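Local coordinates for protein geranylgeranyl pyrophosphate synthase (Corynebacterium glutamicum, PDB 3QQV) that probably catalyses magnesium-dependent prenyl chain elongation from dimethylallyl diphosphate in isoprenoid biosynthesis, as a member of the FPP/GGPP synthase family, at residues Arg177-Gly182 with Leu225-Ser230; Tyr196-Ala201 with Glu279-Val284; Pro236-Ala241 with Val351-Glu356. All coordinates share one frame; numbering follows the deposited sequence.

Contact 1: residues Arg177-Gly182 with Leu225-Ser230; sequences RDAWRG and LHLGAS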
loop_
_atom_site.group_PDB
_atom_site.type_symbol
_atom_site.label_atom_id
_atom_site.label_comp_id
_atom_site.label_asym_id
_atom_site.label_seq_id
_atom_site.Cartn_x
_atom_site.Cartn_y
_atom_site.Cartn_z
ATOM N N ARG A 177 14.830 -9.710 8.449
ATOM C CA ARG A 177 14.914 -8.982 7.176
ATOM C C ARG A 177 14.753 -9.844 5.923
ATOM O O ARG A 177 14.008 -9.486 5.020
ATOM C CB ARG A 177 16.222 -8.180 7.083
ATOM C CG ARG A 177 16.301 -6.947 7.983
ATOM C CD ARG A 177 15.109 -6.017 7.809
ATOM N NE ARG A 177 14.971 -5.528 6.439
ATOM C CZ ARG A 177 13.810 -5.195 5.888
ATOM N NH1 ARG A 177 12.690 -5.304 6.586
ATOM N NH2 ARG A 177 13.770 -4.756 4.641
ATOM N N ASP A 178 15.445 -10.976 5.868
ATOM C CA ASP A 178 15.406 -11.825 4.662
ATOM C C ASP A 178 14.006 -12.346 4.363
ATOM O O ASP A 178 13.522 -12.230 3.231
ATOM C CB ASP A 178 16.417 -12.982 4.765
ATOM C CG ASP A 178 17.864 -12.508 4.642
ATOM O OD1 ASP A 178 18.100 -11.400 4.109
ATOM O OD2 ASP A 178 18.770 -13.254 5.074
ATOM N N ALA A 179 13.340 -12.878 5.385
ATOM C CA ALA A 179 11.987 -13.380 5.212
ATOM C C ALA A 179 11.013 -12.256 4.890
ATOM O O ALA A 179 10.197 -12.387 3.985
ATOM C CB ALA A 179 11.536 -14.128 6.448
ATOM N N TRP A 180 11.127 -11.151 5.629
ATOM C CA TRP A 180 10.195 -10.029 5.535
ATOM C C TRP A 180 10.332 -9.269 4.205
ATOM O O TRP A 180 9.325 -8.941 3.565
ATOM C CB TRP A 180 10.413 -9.091 6.730
ATOM C CG TRP A 180 9.336 -8.064 6.927
ATOM C CD1 TRP A 180 9.382 -6.754 6.556
ATOM C CD2 TRP A 180 8.068 -8.258 7.564
ATOM N NE1 TRP A 180 8.218 -6.113 6.916
ATOM C CE2 TRP A 180 7.385 -7.015 7.525
ATOM C CE3 TRP A 180 7.442 -9.352 8.173
ATOM C CZ2 TRP A 180 6.111 -6.840 8.071
ATOM C CZ3 TRP A 180 6.163 -9.180 8.711
ATOM C CH2 TRP A 180 5.515 -7.932 8.664
ATOM N N ARG A 181 11.570 -8.988 3.805
ATOM C CA ARG A 181 11.863 -8.349 2.522
ATOM C C ARG A 181 11.415 -9.265 1.379
ATOM O O ARG A 181 10.752 -8.813 0.452
ATOM C CB ARG A 181 13.358 -8.046 2.392
ATOM C CG ARG A 181 13.809 -7.439 1.056
ATOM C CD ARG A 181 15.332 -7.553 0.820
ATOM N NE ARG A 181 16.101 -7.233 2.024
ATOM C CZ ARG A 181 16.897 -8.080 2.673
ATOM N NH1 ARG A 181 17.073 -9.315 2.231
ATOM N NH2 ARG A 181 17.530 -7.682 3.768
ATOM N N GLY A 182 11.778 -10.543 1.473
ATOM C CA GLY A 182 11.387 -11.541 0.477
ATOM C C GLY A 182 9.889 -11.597 0.283
ATOM O O GLY A 182 9.398 -11.344 -0.810
ATOM N N LEU A 225 7.014 -19.256 7.919
ATOM C CA LEU A 225 7.924 -20.205 8.569
ATOM C C LEU A 225 9.337 -19.655 8.728
ATOM O O LEU A 225 9.929 -19.770 9.792
ATOM C CB LEU A 225 7.971 -21.520 7.790
ATOM C CG LEU A 225 6.793 -22.480 7.932
ATOM C CD1 LEU A 225 6.858 -23.479 6.788
ATOM C CD2 LEU A 225 6.817 -23.179 9.276
ATOM N N HIS A 226 9.859 -19.063 7.655
ATOM C CA HIS A 226 11.171 -18.431 7.644
ATOM C C HIS A 226 11.242 -17.300 8.685
ATOM O O HIS A 226 12.198 -17.218 9.451
ATOM C CB HIS A 226 11.469 -17.923 6.231
ATOM C CG HIS A 226 12.853 -17.396 6.031
ATOM N ND1 HIS A 226 13.231 -16.758 4.869
ATOM C CD2 HIS A 226 13.944 -17.388 6.833
ATOM C CE1 HIS A 226 14.495 -16.389 4.962
ATOM N NE2 HIS A 226 14.947 -16.754 6.146
ATOM N N LEU A 227 10.215 -16.457 8.709
ATOM C CA LEU A 227 10.137 -15.347 9.645
ATOM C C LEU A 227 10.208 -15.833 11.099
ATOM O O LEU A 227 11.034 -15.353 11.878
ATOM C CB LEU A 227 8.838 -14.552 9.400
ATOM C CG LEU A 227 8.576 -13.366 10.327
ATOM C CD1 LEU A 227 9.675 -12.360 10.142
ATOM C CD2 LEU A 227 7.224 -12.739 10.042
ATOM N N GLY A 228 9.334 -16.777 11.442
ATOM C CA GLY A 228 9.311 -17.373 12.781
ATOM C C GLY A 228 10.637 -17.995 13.179
ATOM O O GLY A 228 11.153 -17.724 14.271
ATOM N N ALA A 229 11.206 -18.801 12.284
ATOM C CA ALA A 229 12.487 -19.470 12.549
ATOM C C ALA A 229 13.628 -18.479 12.741
ATOM O O ALA A 229 14.475 -18.681 13.610
ATOM C CB ALA A 229 12.812 -20.484 11.450
ATOM N N SER A 230 13.615 -17.402 11.950
ATOM C CA SER A 230 14.584 -16.318 12.049
ATOM C C SER A 230 14.514 -15.554 13.377
ATOM O O SER A 230 15.549 -15.188 13.931
ATOM C CB SER A 230 14.402 -15.335 10.895
ATOM O OG SER A 230 14.687 -15.939 9.649
HETATM O O HOH W 1 14.592 -13.842 7.870
#
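His226 and Leu227 meet Ala179 where the segments 177-182 and 225-230, of helices 170-199 and 205-231, run nearly antiparallel (angle 157°), their axes 8.3 Å apart at the closest. Following the imidazole outward shows how the fit works. CB of His226 lies 3.8 Å from Ala179 CB. CG and ND1 both come closer to that same methyl, which sits over one face of the ring in a CH-pi contact, 3.7 Å from the centroid. CE1, farther out, passes the backbone N of Ala179 and the CB of Asp178. CD2 meets Ile239 of helix 236-263, while ND1 is hydrogen-bonded to Arg223 in its own helix. With CG anti to the backbone N (chi1 -173°), the ring swings across to bring one face under the Ala179 methyl. A residue as small as alanine suits the near point, since its methyl fits between the ring and the Leu227 backbone, 3.5 Å from Leu227 N. To one side, Leu227 CD2 touches the Trp180 edge at CE3, 3.9 Å away, and the two side chains point the same way.

Helix 170-199 is kinked here: the N of Ala179 makes no bond to the preceding turn and donates to a water instead (2.9 Å). That water donates to Ser230 OG (2.8 Å), which in turn bonds His226 O from the face opposite that used by Ser230 N. No direct hydrogen bond joins the segments, so their cohesion comes from apolar and CH-pi packing, with one water bridging to an amide that the kink has left without its helical acceptor.

Contact 2: residues Tyr196-Ala201 with Glu279-Val284; sequences YLESHA and EGKRTV. With DMA (dimethylallyl diphosphate), chain E.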
loop_
_atom_site.group_PDB
_atom_site.type_symbol
_atom_site.label_atom_id
_atom_site.label_comp_id
_atom_site.label_asym_id
_atom_site.label_seq_id
_atom_site.Cartn_x
_atom_site.Cartn_y
_atom_site.Cartn_z
ATOM N N TYR A 196 -1.402 -9.707 -15.265
ATOM C CA TYR A 196 -0.799 -9.718 -16.596
ATOM C C TYR A 196 -1.095 -11.018 -17.346
ATOM O O TYR A 196 -1.084 -11.045 -18.580
ATOM C CB TYR A 196 0.710 -9.507 -16.504
ATOM C CG TYR A 196 1.162 -8.064 -16.641
ATOM C CD1 TYR A 196 1.289 -7.239 -15.519
ATOM C CD2 TYR A 196 1.488 -7.530 -17.892
ATOM C CE1 TYR A 196 1.714 -5.916 -15.641
ATOM C CE2 TYR A 196 1.915 -6.205 -18.023
ATOM C CZ TYR A 196 2.026 -5.409 -16.894
ATOM O OH TYR A 196 2.447 -4.105 -17.016
ATOM N N LEU A 197 -1.334 -12.096 -16.600
ATOM C CA LEU A 197 -1.804 -13.343 -17.197
ATOM C C LEU A 197 -3.286 -13.238 -17.554
ATOM O O LEU A 197 -3.710 -13.741 -18.595
ATOM C CB LEU A 197 -1.556 -14.544 -16.277
ATOM C CG LEU A 197 -0.131 -15.018 -15.970
ATOM C CD1 LEU A 197 -0.157 -16.471 -15.514
ATOM C CD2 LEU A 197 0.821 -14.840 -17.146
ATOM N N GLU A 198 -4.061 -12.580 -16.693
ATOM C CA GLU A 198 -5.483 -12.344 -16.946
ATOM C C GLU A 198 -5.736 -11.425 -18.143
ATOM O O GLU A 198 -6.694 -11.630 -18.892
ATOM C CB GLU A 198 -6.175 -11.792 -15.699
ATOM C CG GLU A 198 -6.524 -12.849 -14.665
ATOM C CD GLU A 198 -7.239 -12.284 -13.447
ATOM O OE1 GLU A 198 -7.903 -11.232 -13.567
ATOM O OE2 GLU A 198 -7.140 -12.900 -12.365
ATOM N N SER A 199 -4.869 -10.428 -18.322
ATOM C CA SER A 199 -4.998 -9.476 -19.424
ATOM C C SER A 199 -4.567 -10.083 -20.757
ATOM O O SER A 199 -5.193 -9.833 -21.780
ATOM C CB SER A 199 -4.206 -8.192 -19.140
ATOM O OG SER A 199 -2.873 -8.275 -19.623
ATOM N N HIS A 200 -3.504 -10.883 -20.739
ATOM C CA HIS A 200 -3.011 -11.535 -21.955
ATOM C C HIS A 200 -3.719 -12.859 -22.261
ATOM O O HIS A 200 -3.324 -13.566 -23.196
ATOM C CB HIS A 200 -1.492 -11.737 -21.884
ATOM C CG HIS A 200 -0.705 -10.516 -22.250
ATOM N ND1 HIS A 200 -0.660 -9.391 -21.452
ATOM C CD2 HIS A 200 0.060 -10.240 -23.332
ATOM C CE1 HIS A 200 0.099 -8.475 -22.028
ATOM N NE2 HIS A 200 0.548 -8.965 -23.170
ATOM N N ALA A 201 -4.760 -13.172 -21.479
ATOM C CA ALA A 201 -5.498 -14.448 -21.534
ATOM C C ALA A 201 -4.564 -15.656 -21.664
ATOM O O ALA A 201 -4.762 -16.522 -22.523
ATOM C CB ALA A 201 -6.544 -14.426 -22.658
ATOM N N GLU A 279 -14.650 -14.322 -12.364
ATOM C CA GLU A 279 -13.450 -13.479 -12.379
ATOM C C GLU A 279 -12.526 -13.794 -13.556
ATOM O O GLU A 279 -11.785 -12.925 -14.016
ATOM C CB GLU A 279 -12.675 -13.622 -11.065
ATOM C CG GLU A 279 -13.415 -13.113 -9.826
ATOM C CD GLU A 279 -12.982 -13.814 -8.540
ATOM O OE1 GLU A 279 -13.028 -13.175 -7.469
ATOM O OE2 GLU A 279 -12.598 -15.005 -8.594
ATOM N N GLY A 280 -12.571 -15.037 -14.034
ATOM C CA GLY A 280 -11.739 -15.479 -15.152
ATOM C C GLY A 280 -10.284 -15.650 -14.779
ATOM O O GLY A 280 -9.392 -15.274 -15.544
ATOM N N LYS A 281 -10.052 -16.228 -13.602
ATOM C CA LYS A 281 -8.707 -16.401 -13.059
ATOM C C LYS A 281 -7.921 -17.438 -13.853
ATOM O O LYS A 281 -8.449 -18.496 -14.197
ATOM C CB LYS A 281 -8.796 -16.804 -11.589
ATOM C CG LYS A 281 -7.538 -16.537 -10.798
ATOM C CD LYS A 281 -7.726 -16.953 -9.355
ATOM C CE LYS A 281 -6.424 -16.856 -8.598
ATOM N NZ LYS A 281 -6.501 -17.578 -7.301
ATOM N N ARG A 282 -6.662 -17.130 -14.147
ATOM C CA ARG A 282 -5.837 -18.012 -14.970
ATOM C C ARG A 282 -5.086 -19.039 -14.117
ATOM O O ARG A 282 -3.861 -18.975 -13.952
ATOM C CB ARG A 282 -4.874 -17.223 -15.868
ATOM C CG ARG A 282 -5.449 -15.958 -16.524
ATOM C CD ARG A 282 -6.726 -16.169 -17.352
ATOM N NE ARG A 282 -6.508 -16.956 -18.564
ATOM C CZ ARG A 282 -7.420 -17.133 -19.520
ATOM N NH1 ARG A 282 -7.125 -17.872 -20.579
ATOM N NH2 ARG A 282 -8.626 -16.578 -19.428
ATOM N N THR A 283 -5.845 -19.998 -13.598
ATOM C CA THR A 283 -5.325 -21.047 -12.736
ATOM C C THR A 283 -4.574 -22.092 -13.552
ATOM O O THR A 283 -4.644 -22.091 -14.785
ATOM C CB THR A 283 -6.472 -21.715 -11.965
ATOM O OG1 THR A 283 -7.381 -22.324 -12.896
ATOM C CG2 THR A 283 -7.226 -20.678 -11.135
ATOM N N VAL A 284 -3.841 -22.972 -12.866
ATOM C CA VAL A 284 -3.215 -24.135 -13.498
ATOM C C VAL A 284 -4.304 -25.102 -14.017
ATOM O O VAL A 284 -4.167 -25.680 -15.099
ATOM C CB VAL A 284 -2.234 -24.849 -12.522
ATOM C CG1 VAL A 284 -1.870 -26.256 -12.996
ATOM C CG2 VAL A 284 -0.973 -24.019 -12.332
HETATM C C1 DMA E . -5.682 -13.320 -3.324
HETATM O O1 DMA E . -5.634 -13.543 -4.721
HETATM C C2 DMA E . -4.569 -12.366 -2.963
HETATM C C3 DMA E . -3.371 -12.854 -2.663
HETATM C C4 DMA E . -3.151 -14.316 -2.716
HETATM C C5 DMA E . -2.230 -11.980 -2.302
HETATM P PA DMA E . -6.693 -14.478 -5.424
HETATM O O1A DMA E . -7.688 -13.610 -6.113
HETATM O O2A DMA E . -5.867 -15.503 -6.078
HETATM O O3A DMA E . -7.279 -15.118 -4.105
HETATM P PB DMA E . -8.805 -15.063 -3.809
HETATM O O1B DMA E . -8.847 -15.507 -2.404
HETATM O O2B DMA E . -9.340 -16.036 -4.770
HETATM O O3B DMA E . -9.285 -13.728 -4.129
#
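Arg282 lays the flat of its guanidinium over the backbone of Ala201 without a single hydrogen bond crossing between the segments. The group faces Ala201 CA, 3.8 Å from its plane, and although NH1 comes 3.3 Å from Ala201 O, the angle is too poor for a bond. Bends at chi2 (-55°) and chi3 (-68°) fold the chain back to reach this place, where NE finds its acceptor in the carbonyl of Asn202, the next residue along. Ala201 itself has left-handed backbone angles just beyond the helix end, and its CB, which points away overall, brushes NH1.

The methylenes of Arg282 pack on the last turn of the helix. CG rests 3.5 Å from Leu197 O and 3.8 Å from Glu198 CG, so the arginine offers aliphatic surface at its base and a polar plane at its end. Arg282 is the centre of an inverse gamma turn, and its CB points at the helix while that of Lys281 points away. Extended throughout, Lys281 carries NZ to O2A of dimethylallyl diphosphate; the hydrogen bond is very short and its exact length doubtful. Arg117 and Lys215 also bind this diphosphate. Glu198 packs separately, its CG against Gly280 O and its OE2 4.0 Å from Lys281 CG, and the glutamate side chain lies about 4 Å from those of Asp112 and Asp194, both magnesium ligands.

Gly280, with positive phi, closes helix 275-279 in a Schellman motif and turns the chain into the link to helix 284-294. That link runs beside the C-terminal end of helix 170-199. Leu197 and Val284 both pack on helix 205-231, Lys281 touches Gln254 of helix 236-263, and Tyr196 meets Phe143 of the second subunit edge-to-face.

Contact 3: residues Pro236-Ala241 with Val351-Glu356; sequences PQLIDA and VDIPDE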
loop_
_atom_site.group_PDB
_atom_site.type_symbol
_atom_site.label_atom_id
_atom_site.label_comp_id
_atom_site.label_asym_id
_atom_site.label_seq_id
_atom_site.Cartn_x
_atom_site.Cartn_y
_atom_site.Cartn_z
ATOM N N PRO A 236 20.614 -22.326 9.420
ATOM C CA PRO A 236 20.309 -22.391 7.986
ATOM C C PRO A 236 19.754 -23.732 7.504
ATOM O O PRO A 236 19.031 -23.770 6.514
ATOM C CB PRO A 236 21.670 -22.163 7.337
ATOM C CG PRO A 236 22.417 -21.365 8.306
ATOM C CD PRO A 236 22.007 -21.886 9.645
ATOM N N GLN A 237 20.092 -24.805 8.211
ATOM C CA GLN A 237 19.633 -26.152 7.885
ATOM C C GLN A 237 18.167 -26.348 8.262
ATOM O O GLN A 237 17.403 -26.972 7.525
ATOM C CB GLN A 237 20.519 -27.210 8.572
ATOM C CG GLN A 237 22.002 -27.117 8.192
ATOM C CD GLN A 237 22.750 -26.031 8.966
ATOM O OE1 GLN A 237 22.570 -25.885 10.173
ATOM N NE2 GLN A 237 23.579 -25.262 8.265
ATOM N N LEU A 238 17.778 -25.811 9.414
ATOM C CA LEU A 238 16.385 -25.851 9.835
ATOM C C LEU A 238 15.524 -25.010 8.880
ATOM O O LEU A 238 14.496 -25.482 8.387
ATOM C CB LEU A 238 16.253 -25.390 11.298
ATOM C CG LEU A 238 14.925 -25.418 12.074
ATOM C CD1 LEU A 238 14.232 -24.066 12.000
ATOM C CD2 LEU A 238 13.974 -26.554 11.639
ATOM N N ILE A 239 15.976 -23.786 8.613
ATOM C CA ILE A 239 15.282 -22.851 7.730
ATOM C C ILE A 239 15.094 -23.453 6.327
ATOM O O ILE A 239 14.021 -23.333 5.732
ATOM C CB ILE A 239 16.021 -21.473 7.681
ATOM C CG1 ILE A 239 15.880 -20.745 9.032
ATOM C CG2 ILE A 239 15.502 -20.581 6.534
ATOM C CD1 ILE A 239 16.684 -19.452 9.143
ATOM N N ASP A 240 16.126 -24.132 5.828
ATOM C CA ASP A 240 16.066 -24.774 4.516
ATOM C C ASP A 240 14.953 -25.807 4.419
ATOM O O ASP A 240 14.166 -25.783 3.479
ATOM C CB ASP A 240 17.402 -25.423 4.168
ATOM C CG ASP A 240 17.632 -25.470 2.691
ATOM O OD1 ASP A 240 17.663 -26.574 2.121
ATOM O OD2 ASP A 240 17.760 -24.387 2.099
ATOM N N ALA A 241 14.881 -26.691 5.409
ATOM C CA ALA A 241 13.831 -27.703 5.472
ATOM C C ALA A 241 12.430 -27.087 5.549
ATOM O O ALA A 241 11.500 -27.563 4.886
ATOM C CB ALA A 241 14.061 -28.628 6.645
ATOM N N VAL A 351 15.777 -32.742 9.191
ATOM C CA VAL A 351 16.424 -31.988 10.256
ATOM C C VAL A 351 15.749 -32.353 11.580
ATOM O O VAL A 351 14.663 -32.948 11.588
ATOM C CB VAL A 351 16.379 -30.450 9.950
ATOM C CG1 VAL A 351 14.971 -29.907 10.089
ATOM C CG2 VAL A 351 17.377 -29.666 10.804
ATOM N N ASP A 352 16.409 -32.026 12.688
ATOM C CA ASP A 352 15.855 -32.243 14.011
ATOM C C ASP A 352 14.833 -31.160 14.381
ATOM O O ASP A 352 15.186 -29.998 14.620
ATOM C CB ASP A 352 16.978 -32.307 15.051
ATOM C CG ASP A 352 16.480 -32.698 16.428
ATOM O OD1 ASP A 352 15.619 -33.603 16.525
ATOM O OD2 ASP A 352 16.954 -32.097 17.416
ATOM N N ILE A 353 13.568 -31.567 14.412
ATOM C CA ILE A 353 12.443 -30.731 14.825
ATOM C C ILE A 353 11.772 -31.468 15.981
ATOM O O ILE A 353 11.571 -32.684 15.890
ATOM C CB ILE A 353 11.413 -30.566 13.661
ATOM C CG1 ILE A 353 12.038 -29.812 12.489
ATOM C CG2 ILE A 353 10.130 -29.859 14.123
ATOM C CD1 ILE A 353 11.253 -29.931 11.180
ATOM N N PRO A 354 11.424 -30.747 17.069
ATOM C CA PRO A 354 10.660 -31.359 18.165
ATOM C C PRO A 354 9.407 -32.086 17.676
ATOM O O PRO A 354 8.702 -31.579 16.798
ATOM C CB PRO A 354 10.285 -30.165 19.062
ATOM C CG PRO A 354 10.796 -28.923 18.357
ATOM C CD PRO A 354 11.841 -29.370 17.392
ATOM N N ASP A 355 9.165 -33.273 18.235
ATOM C CA ASP A 355 8.054 -34.160 17.852
ATOM C C ASP A 355 6.694 -33.471 17.756
ATOM O O ASP A 355 5.961 -33.669 16.782
ATOM C CB ASP A 355 7.936 -35.333 18.836
ATOM C CG ASP A 355 9.180 -36.208 18.871
ATOM O OD1 ASP A 355 9.895 -36.288 17.847
ATOM O OD2 ASP A 355 9.432 -36.829 19.929
ATOM N N GLU A 356 6.377 -32.667 18.770
ATOM C CA GLU A 356 5.099 -31.961 18.864
ATOM C C GLU A 356 4.883 -30.997 17.686
ATOM O O GLU A 356 3.794 -30.957 17.110
ATOM C CB GLU A 356 4.979 -31.199 20.196
ATOM C CG GLU A 356 5.581 -31.909 21.420
ATOM C CD GLU A 356 7.024 -31.496 21.703
ATOM O OE1 GLU A 356 7.237 -30.362 22.187
ATOM O OE2 GLU A 356 7.945 -32.307 21.451
#
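The start of helix 236-263, in the all-helical isoprenoid synthase fold, is met at Leu238 and Ala241 by Val351 and Ile353 from the loop that leads into helix 355-369. The loop is extended at Val351, which turns its side chain toward the helix. Its two methyls divide the work. CG1 reaches both Ala241 CB and Leu238 CD2, each at 3.8 Å, filling the notch between residues one turn apart. CG2 lies against the helix backbone instead, 4.1 Å from Leu238 CA and 4.2 Å from Gln237 O. A beta-branched residue suits this position because it offers two short, stiff arms close to the main chain. With chi1 at 71°, CG1 stands between the backbone N and the carbonyl carbon, which leaves CG2 anti to the N and against the helix.

Leu238 runs across both loop side chains at about a right angle. Its CD2 touches Val351 and then Ile353 CG1, the latter at 3.9 Å, while CD1 turns to Ala229 of helix 205-231. With CG anti to the backbone N (chi1 -175°), the leucine leans over toward the loop although its CB does not point there; the second torsion, -95°, is an uncommon one. Leu238 thus joins the loop to the helix bundle; it also touches Ala77, and Ile353 touches Leu348. Ser235, just ahead of the helix, bonds Leu238 N through its OG and so occupies one of the amides of the first turn.

Between the segments there are neither hydrogen bonds nor ion pairs. With Val351 and Ile353 set against Leu238 and Ala241, the join between these two segments rests on apolar packing, with no polar pair to fix its direction.

Overall arrangement
Contacts 1 and 3 are neighbours, their centres 15 Å apart. Ala229 CB lies 3.9 Å from Ile239 CG1, so that packing runs continuously from helix 170-199 through the consecutive helices 205-231 and 236-263 to the loop at 351-353. Contact 2 stands apart, with its centre about 30 Å from that of contact 1 and about 37 Å from that of contact 3; nearest atoms are about 17 and 22 Å away. Helix 170-199 nevertheless runs through both contacts 1 and 2, and each also touches the second subunit. Contact 2 alone adjoins the magnesium and diphosphate site, whereas the other two lie away from it.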